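Local structure of transketolase (Campylobacter jejuni, 3L84) at residues A[225-230]-A[234-239]. The protein is a transketolase, an enzyme of the thiamine diphosphate-dependent family that works as a dimer of multidomain subunits. Residues are numbered along the deposited sequence; the frame is centred on the assembly and turned at random. Where two conformers were deposited one is given.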
loop_
_atom_site.group_PDB
_atom_site.type_symbol
_atom_site.label_atom_id
_atom_site.label_comp_id
_atom_site.label_asym_id
_atom_site.label_seq_id
_atom_site.Cartn_x
_atom_site.Cartn_y
_atom_site.Cartn_z
ATOM N N GLU A 225 9.755 -24.615 24.973
ATOM C CA GLU A 225 8.907 -25.667 25.525
ATOM C C GLU A 225 7.577 -25.096 26.009
ATOM O O GLU A 225 6.527 -25.679 25.769
ATOM C CB GLU A 225 9.614 -26.421 26.653
ATOM C CG GLU A 225 10.804 -27.262 26.193
ATOM C CD GLU A 225 10.414 -28.476 25.341
ATOM O OE1 GLU A 225 9.285 -28.523 24.806
ATOM O OE2 GLU A 225 11.253 -29.390 25.194
ATOM N N GLN A 226 7.614 -23.959 26.694
ATOM C CA GLN A 226 6.381 -23.318 27.151
ATOM C C GLN A 226 5.515 -22.849 25.968
ATOM O O GLN A 226 4.290 -23.066 25.957
ATOM C CB GLN A 226 6.730 -22.133 28.033
ATOM C CG GLN A 226 5.549 -21.431 28.645
ATOM C CD GLN A 226 5.962 -20.560 29.815
ATOM O OE1 GLN A 226 7.165 -20.418 30.111
ATOM N NE2 GLN A 226 4.973 -19.988 30.504
ATOM N N ALA A 227 6.140 -22.225 24.985
ATOM C CA ALA A 227 5.406 -21.735 23.811
ATOM C C ALA A 227 4.690 -22.873 23.082
ATOM O O ALA A 227 3.559 -22.693 22.648
ATOM C CB ALA A 227 6.346 -21.023 22.878
ATOM N N LYS A 228 5.336 -24.031 22.984
ATOM C CA LYS A 228 4.758 -25.180 22.289
ATOM C C LYS A 228 3.506 -25.735 22.952
ATOM O O LYS A 228 2.702 -26.392 22.282
ATOM C CB LYS A 228 5.831 -26.257 22.085
ATOM C CG LYS A 228 6.859 -25.820 21.058
ATOM C CD LYS A 228 8.135 -26.567 21.057
ATOM C CE LYS A 228 8.001 -28.000 20.679
ATOM N NZ LYS A 228 9.199 -28.844 21.184
ATOM N N LYS A 229 3.331 -25.450 24.236
ATOM C CA LYS A 229 2.159 -25.906 25.012
ATOM C C LYS A 229 1.111 -24.830 25.184
ATOM O O LYS A 229 0.104 -25.057 25.839
ATOM C CB LYS A 229 2.554 -26.428 26.410
ATOM C CG LYS A 229 3.498 -27.566 26.381
ATOM C CD LYS A 229 3.673 -28.132 27.756
ATOM C CE LYS A 229 4.368 -27.185 28.704
ATOM N NZ LYS A 229 4.843 -27.937 29.908
ATOM N N SER A 230 1.335 -23.660 24.587
ATOM C CA SER A 230 0.433 -22.518 24.781
ATOM C C SER A 230 -0.954 -22.837 24.203
ATOM O O SER A 230 -1.084 -23.551 23.194
ATOM C CB SER A 230 1.016 -21.255 24.135
ATOM O OG SER A 230 0.224 -20.132 24.468
ATOM N N CYS A 234 1.725 -17.365 20.557
ATOM C CA CYS A 234 2.736 -17.020 21.550
ATOM C C CYS A 234 3.820 -16.153 20.994
ATOM O O CYS A 234 4.369 -16.467 19.933
ATOM C CB CYS A 234 3.330 -18.296 22.112
ATOM S SG CYS A 234 4.484 -18.085 23.492
ATOM N N LEU A 235 4.132 -15.085 21.711
ATOM C CA LEU A 235 5.224 -14.185 21.416
ATOM C C LEU A 235 6.326 -14.424 22.415
ATOM O O LEU A 235 6.075 -14.381 23.612
ATOM C CB LEU A 235 4.771 -12.729 21.489
ATOM C CG LEU A 235 5.887 -11.684 21.365
ATOM C CD1 LEU A 235 6.413 -11.677 19.935
ATOM C CD2 LEU A 235 5.443 -10.276 21.739
ATOM N N ILE A 236 7.530 -14.662 21.929
ATOM C CA ILE A 236 8.739 -14.672 22.734
ATOM C C ILE A 236 9.503 -13.391 22.428
ATOM O O ILE A 236 9.968 -13.182 21.310
ATOM C CB ILE A 236 9.617 -15.914 22.452
ATOM C CG1 ILE A 236 8.829 -17.176 22.798
ATOM C CG2 ILE A 236 10.913 -15.839 23.242
ATOM C CD1 ILE A 236 9.521 -18.500 22.359
ATOM N N ILE A 237 9.611 -12.522 23.418
ATOM C CA ILE A 237 10.411 -11.307 23.295
ATOM C C ILE A 237 11.819 -11.664 23.728
ATOM O O ILE A 237 12.076 -11.893 24.925
ATOM C CB ILE A 237 9.862 -10.168 24.171
ATOM C CG1 ILE A 237 8.396 -9.872 23.829
ATOM C CG2 ILE A 237 10.713 -8.914 24.036
ATOM C CD1 ILE A 237 7.762 -8.778 24.705
ATOM N N ALA A 238 12.720 -11.774 22.752
ATOM C CA ALA A 238 14.077 -12.242 23.047
ATOM C C ALA A 238 15.030 -11.068 23.015
ATOM O O ALA A 238 15.240 -10.465 21.963
ATOM C CB ALA A 238 14.477 -13.312 22.063
ATOM N N LYS A 239 15.541 -10.668 24.172
ATOM C CA LYS A 239 16.490 -9.563 24.215
ATOM C C LYS A 239 17.846 -10.040 23.710
ATOM O O LYS A 239 18.406 -10.989 24.246
ATOM C CB LYS A 239 16.596 -9.035 25.627
ATOM C CG LYS A 239 17.391 -7.749 25.718
ATOM C CD LYS A 239 17.165 -7.034 27.052
ATOM C CE LYS A 239 18.034 -5.795 27.140
ATOM N NZ LYS A 239 19.482 -6.142 26.978
#
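Ala227 turns its methyl group onto the side chain of Cys234, CB standing 3.5 Å from SG, and this pair carries most of the apolar contact. The sulfur is swung opposite the backbone N of Cys234 (chi1 -174°), which brings it up to the helix, 3.8 Å from Ala227 CA. Two small residues suit the spot, because the CA atoms of Ala227 and Cys234 are just 5.9 Å apart. Two residues on, on the same face of the strand, Ile236 reaches further: its CB does not point at the helix, but its longer, extended chain (chi2 171°) spans the wider gap and carries CD1 to 4.1 Å from Ala227 CB. Ser230 CB packs loosely on Cys234 CB at 4.3 Å. Helix 217-228 and strand 234-239 here close a beta-alpha-beta unit that starts with strand 208-213, part of the parallel sheet in the thiamine diphosphate binding domain; strand 234-239 runs between 208-213 and 175-181. Where the helix gives way to the connecting loop, Ser230 N makes a backbone hydrogen bond to Ala227 O at 3.1 Å. The buried hydroxyl is satisfied: Ser230 OG is hydrogen-bonded with Glu208 OE1 and with Lys232 O, linking the loop to the first strand of the unit.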